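Local atomic coordinates of peridinin-chlorophyll A protein (Amphidinium carterae, PDB entry 2C9E), a protein that binds peridinin and chlorophyll a and probably serves as a water-soluble antenna capturing solar energy in the blue-green range. Residues L230-N235 with K273-A278; L46-L51 with T114-S119. All blocks are in the same frame, centred on the assembly; numbering follows the deposited sequence.

Contact 1. Residues L230-N235 with K273-A278. With PID (peridinin), chain I.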
loop_
_atom_site.group_PDB
_atom_site.type_symbol
_atom_site.label_atom_id
_atom_site.label_comp_id
_atom_site.label_asym_id
_atom_site.label_seq_id
_atom_site.Cartn_x
_atom_site.Cartn_y
_atom_site.Cartn_z
ATOM N N LEU A 230 11.051 -6.355 -1.742
ATOM C CA LEU A 230 11.920 -6.654 -2.891
ATOM C C LEU A 230 12.562 -8.052 -2.825
ATOM O O LEU A 230 12.986 -8.565 -3.845
ATOM C CB LEU A 230 12.992 -5.579 -3.066
ATOM C CG LEU A 230 12.778 -4.323 -3.947
ATOM C CD1 LEU A 230 11.639 -4.443 -4.896
ATOM C CD2 LEU A 230 12.627 -3.137 -3.075
ATOM N N THR A 231 12.612 -8.669 -1.644
ATOM C CA THR A 231 13.154 -10.044 -1.484
ATOM C C THR A 231 12.076 -11.106 -1.741
ATOM O O THR A 231 12.385 -12.307 -1.814
ATOM C CB THR A 231 13.638 -10.361 -0.055
ATOM O OG1 THR A 231 12.501 -10.384 0.813
ATOM C CG2 THR A 231 14.696 -9.349 0.443
ATOM N N MET A 232 10.810 -10.701 -1.828
ATOM C CA MET A 232 9.762 -11.676 -2.095
ATOM C C MET A 232 9.677 -12.077 -3.575
ATOM O O MET A 232 10.042 -11.311 -4.471
ATOM C CB MET A 232 8.374 -11.148 -1.689
ATOM C CG MET A 232 8.254 -10.790 -0.230
ATOM S SD MET A 232 6.664 -10.036 0.168
ATOM C CE MET A 232 6.564 -10.558 1.926
ATOM N N ASN A 233 9.129 -13.265 -3.801
ATOM C CA ASN A 233 8.907 -13.787 -5.133
ATOM C C ASN A 233 7.738 -13.016 -5.738
ATOM O O ASN A 233 6.608 -13.093 -5.252
ATOM C CB ASN A 233 8.541 -15.265 -5.052
ATOM C CG ASN A 233 8.451 -15.914 -6.424
ATOM O OD1 ASN A 233 7.427 -15.851 -7.133
ATOM N ND2 ASN A 233 9.541 -16.538 -6.812
ATOM N N GLN A 234 7.999 -12.297 -6.825
ATOM C CA GLN A 234 6.957 -11.512 -7.436
ATOM C C GLN A 234 5.688 -12.267 -7.880
ATOM O O GLN A 234 4.607 -11.679 -7.849
ATOM C CB GLN A 234 7.532 -10.662 -8.593
ATOM C CG GLN A 234 6.644 -9.419 -8.958
ATOM C CD GLN A 234 6.608 -8.351 -7.853
ATOM O OE1 GLN A 234 7.471 -8.353 -6.970
ATOM N NE2 GLN A 234 5.621 -7.423 -7.913
ATOM N N ASN A 235 5.769 -13.536 -8.274
ATOM C CA ASN A 235 4.545 -14.245 -8.685
ATOM C C ASN A 235 3.638 -14.495 -7.465
ATOM O O ASN A 235 2.404 -14.517 -7.561
ATOM C CB ASN A 235 4.867 -15.594 -9.362
ATOM C CG ASN A 235 5.519 -15.436 -10.757
ATOM O OD1 ASN A 235 5.024 -14.689 -11.628
ATOM N ND2 ASN A 235 6.623 -16.165 -10.978
ATOM N N LYS A 273 2.328 -18.225 1.608
ATOM C CA LYS A 273 3.257 -18.514 0.515
ATOM C C LYS A 273 4.123 -17.292 0.172
ATOM O O LYS A 273 5.356 -17.410 -0.009
ATOM C CB LYS A 273 2.471 -18.944 -0.715
ATOM C CG LYS A 273 2.539 -20.396 -0.952
ATOM C CD LYS A 273 1.322 -21.073 -0.421
ATOM C CE LYS A 273 0.168 -20.870 -1.372
ATOM N NZ LYS A 273 0.070 -21.911 -2.451
ATOM N N MET A 274 3.510 -16.108 0.112
ATOM C CA MET A 274 4.308 -14.940 -0.203
ATOM C C MET A 274 5.313 -14.667 0.913
ATOM O O MET A 274 6.470 -14.315 0.657
ATOM C CB MET A 274 3.417 -13.726 -0.417
ATOM C CG MET A 274 4.161 -12.442 -0.819
ATOM S SD MET A 274 2.946 -11.044 -0.882
ATOM C CE MET A 274 3.025 -10.419 0.820
ATOM N N ILE A 275 4.912 -14.840 2.163
ATOM C CA ILE A 275 5.871 -14.573 3.231
ATOM C C ILE A 275 6.976 -15.650 3.245
ATOM O O ILE A 275 8.102 -15.387 3.632
ATOM C CB ILE A 275 5.138 -14.500 4.603
ATOM C CG1 ILE A 275 4.177 -13.285 4.585
ATOM C CG2 ILE A 275 6.163 -14.473 5.763
ATOM C CD1 ILE A 275 3.106 -13.384 5.614
ATOM N N ALA A 276 6.651 -16.857 2.816
ATOM C CA ALA A 276 7.658 -17.899 2.823
ATOM C C ALA A 276 8.813 -17.510 1.915
ATOM O O ALA A 276 9.948 -17.907 2.149
ATOM C CB ALA A 276 7.047 -19.222 2.367
ATOM N N THR A 277 8.530 -16.694 0.907
ATOM C CA THR A 277 9.550 -16.285 -0.041
ATOM C C THR A 277 10.387 -15.049 0.302
ATOM O O THR A 277 11.285 -14.684 -0.461
ATOM C CB THR A 277 8.912 -16.097 -1.391
ATOM O OG1 THR A 277 8.402 -14.759 -1.516
ATOM C CG2 THR A 277 7.760 -17.070 -1.509
ATOM N N ALA A 278 10.101 -14.415 1.435
ATOM C CA ALA A 278 10.849 -13.244 1.887
ATOM C C ALA A 278 12.097 -13.586 2.702
ATOM O O ALA A 278 12.254 -14.694 3.223
ATOM C CB ALA A 278 9.936 -12.352 2.779
HETATM C C1 PID I . 7.726 -13.452 18.840
HETATM C C2 PID I . 7.737 -14.358 20.073
HETATM C C3 PID I . 8.091 -15.796 19.691
HETATM C C4 PID I . 7.027 -16.299 18.712
HETATM C C5 PID I . 6.987 -15.543 17.380
HETATM C C6 PID I . 7.265 -14.035 17.501
HETATM C C7 PID I . 6.595 -13.222 16.580
HETATM C C8 PID I . 7.150 -12.462 15.548
HETATM C C9 PID I . 6.423 -11.671 14.651
HETATM C C10 PID I . 5.044 -11.477 14.603
HETATM C C11 PID I . 6.920 -11.079 13.565
HETATM C C12 PID I . 5.923 -10.565 12.840
HETATM C C13 PID I . 6.080 -9.965 11.590
HETATM C C14 PID I . 5.094 -9.412 10.769
HETATM C C15 PID I . 5.482 -8.891 9.534
HETATM C C16 PID I . 4.620 -8.335 8.589
HETATM C C17 PID I . 5.101 -7.910 7.351
HETATM C C18 PID I . 4.257 -7.388 6.374
HETATM C C19 PID I . 4.717 -7.013 5.113
HETATM C C20 PID I . 3.844 -6.509 4.151
HETATM C C21 PID I . 4.210 -6.142 2.858
HETATM C C22 PID I . 3.234 -5.639 1.994
HETATM C C23 PID I . 3.413 -5.271 0.751
HETATM C C24 PID I . 3.540 -4.900 -0.499
HETATM C C25 PID I . 3.306 -5.838 -1.697
HETATM C C26 PID I . 4.528 -5.820 -2.623
HETATM C C27 PID I . 4.973 -4.398 -2.999
HETATM C C28 PID I . 5.195 -3.533 -1.751
HETATM C C29 PID I . 3.960 -3.467 -0.843
HETATM C C30 PID I . 6.338 -4.856 -4.929
HETATM C C31 PID I . 7.734 -4.974 -5.542
HETATM C CM1 PID I . 7.475 -11.976 19.159
HETATM C CM2 PID I . 5.588 -15.797 16.814
HETATM C CM3 PID I . 8.012 -16.162 16.426
HETATM C CM4 PID I . 3.609 -9.468 11.147
HETATM C CM5 PID I . 5.664 -6.282 2.398
HETATM C CM6 PID I . 3.070 -7.282 -1.248
HETATM C CM7 PID I . 2.063 -5.369 -2.461
HETATM C CM8 PID I . 4.299 -2.651 0.409
HETATM O O1 PID I . 8.643 -13.738 17.779
HETATM O O2 PID I . 8.040 -16.608 20.870
HETATM O O3 PID I . 4.239 -11.744 15.493
HETATM O O4 PID I . 4.729 -10.795 13.463
HETATM O O5 PID I . 2.881 -2.844 -1.550
HETATM O O6 PID I . 6.272 -4.472 -3.623
HETATM O O7 PID I . 5.334 -5.117 -5.594
#
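In the all-helical, pigment-filled fold of this protein, the short turn joining helix 215-231 to helix 234-251 meets the C-terminal end of helix 261-276. The polar part centres on the Thr277 hydroxyl. Thr277 OG1 sits between its own backbone N and carbonyl carbon (chi1 87°), which lets it donate to Met274 O at 2.9 Å, in the carbonyl plane and on a lone pair. Met274 O also accepts from Thr277 N, so two donors grip one carbonyl at the helix end. Thr277 OG1 in turn accepts from Asn233 N at 2.8 Å, an almost straight bond (176°) that crosses to the turn. Asn233 is the N-cap residue of helix 234-251, its OD1 taking a weak bond from Asn235 N. An alanine in place of Thr277 would remove the hydroxyl and would probably leave Asn233 N without this acceptor, loosening the tie between turn and helix end.

The apolar part is a pair of methionines crossing obliquely. Met232, extended beyond CG, lays SD 3.6 Å from CG of Met274, and its CG lies 3.8 Å from CB of Ala278. Met274 bends at its last torsion (chi3 90°), so that its CE reaches 3.7 Å from Met232 CE; Phe283 of helix 280-285 also touches Met232 and Ala278.

Pigments border the contact. Met274 also touches a chlorophyll, and Ile275 another peridinin. Met274 CE packs 3.8 Å from the peridinin methyl CM6, and Gln234, bent at chi2, directs NE2 to the acetate carbonyl O7 of that peridinin at 3.3 Å.

Contact 2. Residues L46-L51 with T114-S119. With CLA (chlorophyll a), chain B.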
loop_
_atom_site.group_PDB
_atom_site.type_symbol
_atom_site.label_atom_id
_atom_site.label_comp_id
_atom_site.label_asym_id
_atom_site.label_seq_id
_atom_site.Cartn_x
_atom_site.Cartn_y
_atom_site.Cartn_z
ATOM N N LEU A 46 -14.248 -0.451 -2.715
ATOM C CA LEU A 46 -14.205 -0.677 -4.168
ATOM C C LEU A 46 -12.965 0.020 -4.747
ATOM O O LEU A 46 -12.283 -0.525 -5.626
ATOM C CB LEU A 46 -15.450 -0.098 -4.854
ATOM C CG LEU A 46 -15.500 -0.167 -6.383
ATOM C CD1 LEU A 46 -15.260 -1.630 -6.899
ATOM C CD2 LEU A 46 -16.898 0.308 -6.827
ATOM N N ALA A 47 -12.653 1.209 -4.252
ATOM C CA ALA A 47 -11.467 1.913 -4.755
ATOM C C ALA A 47 -10.219 1.098 -4.526
ATOM O O ALA A 47 -9.345 1.018 -5.368
ATOM C CB ALA A 47 -11.324 3.265 -4.079
ATOM N N VAL A 48 -10.117 0.487 -3.364
ATOM C CA VAL A 48 -8.921 -0.306 -3.069
ATOM C C VAL A 48 -8.867 -1.501 -4.027
ATOM O O VAL A 48 -7.786 -1.878 -4.510
ATOM C CB VAL A 48 -8.948 -0.769 -1.642
ATOM C CG1 VAL A 48 -7.919 -1.897 -1.414
ATOM C CG2 VAL A 48 -8.689 0.397 -0.766
ATOM N N GLU A 49 -10.035 -2.089 -4.283
ATOM C CA GLU A 49 -10.120 -3.181 -5.214
ATOM C C GLU A 49 -9.605 -2.714 -6.612
ATOM O O GLU A 49 -8.909 -3.451 -7.306
ATOM C CB GLU A 49 -11.581 -3.650 -5.370
ATOM C CG GLU A 49 -11.708 -4.826 -6.292
ATOM C CD GLU A 49 -13.133 -5.088 -6.764
ATOM O OE1 GLU A 49 -14.080 -4.989 -5.962
ATOM O OE2 GLU A 49 -13.297 -5.434 -7.954
ATOM N N LYS A 50 -9.963 -1.513 -7.030
ATOM C CA LYS A 50 -9.520 -1.033 -8.345
ATOM C C LYS A 50 -8.040 -0.738 -8.309
ATOM O O LYS A 50 -7.301 -0.984 -9.272
ATOM C CB LYS A 50 -10.340 0.208 -8.751
ATOM C CG LYS A 50 -11.817 -0.142 -8.983
ATOM C CD LYS A 50 -12.652 1.055 -9.228
ATOM C CE LYS A 50 -13.893 0.667 -9.986
ATOM N NZ LYS A 50 -13.553 -0.229 -11.178
ATOM N N LEU A 51 -7.575 -0.210 -7.192
ATOM C CA LEU A 51 -6.140 0.075 -7.082
ATOM C C LEU A 51 -5.257 -1.207 -7.308
ATOM O O LEU A 51 -4.198 -1.202 -8.008
ATOM C CB LEU A 51 -5.887 0.676 -5.696
ATOM C CG LEU A 51 -4.454 1.082 -5.367
ATOM C CD1 LEU A 51 -4.067 2.309 -6.198
ATOM C CD2 LEU A 51 -4.347 1.357 -3.828
ATOM N N THR A 114 -10.978 9.262 -9.917
ATOM C CA THR A 114 -12.303 9.488 -9.338
ATOM C C THR A 114 -12.784 8.315 -8.493
ATOM O O THR A 114 -13.944 8.281 -8.088
ATOM C CB THR A 114 -13.364 9.714 -10.481
ATOM O OG1 THR A 114 -13.461 8.525 -11.289
ATOM C CG2 THR A 114 -12.932 10.826 -11.419
ATOM N N ALA A 115 -11.930 7.345 -8.228
ATOM C CA ALA A 115 -12.369 6.196 -7.464
ATOM C C ALA A 115 -12.490 6.361 -5.946
ATOM O O ALA A 115 -13.439 5.859 -5.333
ATOM C CB ALA A 115 -11.478 5.014 -7.793
ATOM N N PHE A 116 -11.566 7.065 -5.322
ATOM C CA PHE A 116 -11.630 7.224 -3.862
ATOM C C PHE A 116 -12.609 8.303 -3.386
ATOM O O PHE A 116 -12.733 9.331 -3.993
ATOM C CB PHE A 116 -10.219 7.513 -3.289
ATOM C CG PHE A 116 -9.350 6.290 -3.232
ATOM C CD1 PHE A 116 -8.554 5.933 -4.315
ATOM C CD2 PHE A 116 -9.438 5.424 -2.145
ATOM C CE1 PHE A 116 -7.869 4.713 -4.320
ATOM C CE2 PHE A 116 -8.772 4.218 -2.131
ATOM C CZ PHE A 116 -7.988 3.843 -3.207
ATOM N N PRO A 117 -13.343 8.051 -2.299
ATOM C CA PRO A 117 -14.292 9.070 -1.818
ATOM C C PRO A 117 -13.727 10.406 -1.380
ATOM O O PRO A 117 -12.717 10.483 -0.659
ATOM C CB PRO A 117 -15.005 8.373 -0.656
ATOM C CG PRO A 117 -14.023 7.333 -0.221
ATOM C CD PRO A 117 -13.551 6.793 -1.569
ATOM N N GLU A 118 -14.390 11.455 -1.844
ATOM C CA GLU A 118 -14.047 12.823 -1.511
ATOM C C GLU A 118 -12.591 13.205 -1.740
ATOM O O GLU A 118 -11.988 13.964 -0.968
ATOM C CB GLU A 118 -14.419 13.086 -0.071
ATOM C CG GLU A 118 -15.415 14.192 0.050
ATOM C CD GLU A 118 -16.821 13.682 0.327
ATOM O OE1 GLU A 118 -17.107 13.363 1.518
ATOM O OE2 GLU A 118 -17.629 13.596 -0.643
ATOM N N SER A 119 -12.020 12.692 -2.807
ATOM C CA SER A 119 -10.633 13.028 -3.089
ATOM C C SER A 119 -10.552 14.495 -3.556
ATOM O O SER A 119 -9.467 15.070 -3.579
ATOM C CB SER A 119 -10.070 12.080 -4.138
ATOM O OG SER A 119 -10.655 12.382 -5.377
HETATM MG MG CLA B . 3.538 7.375 -4.240
HETATM C CHA CLA B . 1.003 9.024 -6.114
HETATM C CHB CLA B . 3.222 9.875 -1.773
HETATM C CHC CLA B . 5.140 5.393 -1.894
HETATM C CHD CLA B . 3.213 4.650 -6.386
HETATM N NA CLA B . 2.207 9.162 -3.983
HETATM C C1A CLA B . 1.331 9.692 -4.942
HETATM C C2A CLA B . 0.855 11.079 -4.503
HETATM C C3A CLA B . 1.665 11.380 -3.229
HETATM C C4A CLA B . 2.411 10.085 -2.926
HETATM C CMA CLA B . 2.655 12.582 -3.499
HETATM C CAA CLA B . -0.630 11.177 -4.162
HETATM C CBA CLA B . -1.035 10.116 -3.163
HETATM C CGA CLA B . -2.459 10.283 -2.690
HETATM O O1A CLA B . -3.374 10.306 -3.520
HETATM O O2A CLA B . -2.759 10.418 -1.386
HETATM N NB CLA B . 4.200 7.648 -2.254
HETATM C C1B CLA B . 4.021 8.773 -1.472
HETATM C C2B CLA B . 4.830 8.620 -0.277
HETATM C C3B CLA B . 5.391 7.374 -0.310
HETATM C C4B CLA B . 4.896 6.716 -1.505
HETATM C CMB CLA B . 5.091 9.641 0.860
HETATM C CAB CLA B . 6.343 7.035 0.762
HETATM C CBB CLA B . 7.064 5.832 0.751
HETATM N NC CLA B . 4.077 5.392 -4.158
HETATM C C1C CLA B . 4.764 4.783 -3.113
HETATM C C2C CLA B . 5.084 3.415 -3.495
HETATM C C3C CLA B . 4.559 3.207 -4.744
HETATM C C4C CLA B . 3.938 4.458 -5.184
HETATM C CMC CLA B . 5.968 2.414 -2.660
HETATM C CAC CLA B . 4.666 1.899 -5.507
HETATM C CBC CLA B . 5.627 2.039 -6.694
HETATM N ND CLA B . 2.351 6.854 -5.836
HETATM C C1D CLA B . 2.450 5.796 -6.703
HETATM C C2D CLA B . 1.640 6.032 -7.889
HETATM C C3D CLA B . 1.067 7.244 -7.707
HETATM C C4D CLA B . 1.532 7.764 -6.457
HETATM C CMD CLA B . 1.419 5.149 -9.122
HETATM C CAD CLA B . 0.170 8.230 -8.261
HETATM O OBD CLA B . -0.279 8.356 -9.407
HETATM C CBD CLA B . -0.136 9.246 -7.133
HETATM C CGD CLA B . -0.116 10.653 -7.671
HETATM O O1D CLA B . 0.947 11.312 -7.668
HETATM O O2D CLA B . -1.278 11.180 -8.153
HETATM C CED CLA B . -1.352 12.430 -8.752
HETATM C C1 CLA B . -4.145 10.219 -0.983
HETATM C C2 CLA B . -4.444 8.803 -1.015
HETATM C C3 CLA B . -5.420 8.184 -1.752
HETATM C C4 CLA B . -6.368 8.956 -2.648
HETATM C C5 CLA B . -5.686 6.697 -1.721
HETATM C C6 CLA B . -4.721 5.895 -0.809
HETATM C C7 CLA B . -5.143 4.425 -0.741
HETATM C C8 CLA B . -4.252 3.581 0.160
HETATM C C9 CLA B . -2.844 3.416 -0.444
HETATM C C10 CLA B . -4.947 2.253 0.456
HETATM C C11 CLA B . -4.235 1.406 1.509
HETATM C C12 CLA B . -4.907 0.035 1.835
HETATM C C13 CLA B . -4.108 -0.783 2.885
HETATM C C14 CLA B . -4.623 -2.203 3.009
HETATM C C15 CLA B . -4.158 -0.084 4.255
HETATM C C16 CLA B . -3.277 -0.733 5.303
HETATM C C17 CLA B . -3.296 0.085 6.548
HETATM C C18 CLA B . -2.457 -0.472 7.708
HETATM C C19 CLA B . -2.995 -1.756 8.293
HETATM C C20 CLA B . -2.334 0.564 8.791
HETATM O O HOH W 1 5.454 8.057 -5.087
#
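Ala47 O is held by one hydrogen bond, from Leu51 N at 2.8 Å, the regular i to i+4 link of helix 41-55. Lys50 N repeats the pattern on Leu46 O, and no hydrogen bond passes from this helix segment to residues 114-119. The polar ties of the loop go elsewhere: Ala115 O accepts from Gln43 NE2, one turn earlier on the same helix, and Pro117 O from the hydroxyl of Tyr32.

What crosses between the segments is therefore apolar, and the Phe116 ring carries most of it. With CG anti to its carbonyl carbon (chi1 -76°) and the ring turned across the CA-CB-CG plane (chi2 89°), one face receives the methyl of Ala47. Ala47 CB lies 3.3 Å from the Phe116 ring centroid and 11° off the ring normal, a close, well-centred CH-pi contact. The opposite face carries C5 of the chlorophyll phytyl tail, 3.7 Å above the plane and again over the centre, so the ring is sandwiched between a helix methyl and a pigment chain. The tail continues past the ring, Phe116 CZ lying 3.8 Å from chlorophyll C7.

Around this sandwich, Val48 CG2 approaches Phe116 CE2 at 4.1 Å, its chain crossing the ring obliquely, while Leu51 CD2 makes only a loose approach to CZ. Beside the ring contact, the small side chains of Ala47 and Ala115 meet CB to CB at 4.1 Å, letting the loop backbone lie close to the helix.

A type II turn runs from Phe116 to Ser119, with Glu118, third in it, also the N-cap of helix 119-128. Val48 lines the other chlorophyll's pocket and Leu51 a peridinin's; Phe116 lines this chlorophyll's pocket, a loop aromatic backed by a helix methyl and packed against the phytyl tail.

Overall arrangement
The two contacts lie on opposite sides of the chain's centre, their own centres about 27 Å apart, and belong to different ranges of the peridinin-chlorophyll protein family. Contact 2 is the more buried: none of its touching residues is exposed, whereas Asn233 of contact 1 is. Their chemistry follows: contact 1, between a turn and a helix end, uses a bridging hydroxyl beside sulphur-rich packing; contact 2, a loop on a helix flank, is apolar between its segments, Gln43 outside them giving the loop a hydrogen bond. They do not touch, yet helix 234-251, which begins in contact 1, reaches contact 2 through Ile248 packing on Val48. Several pigments border both, among them a peridinin end ring and acetate at contact 1, a phytyl tail at contact 2.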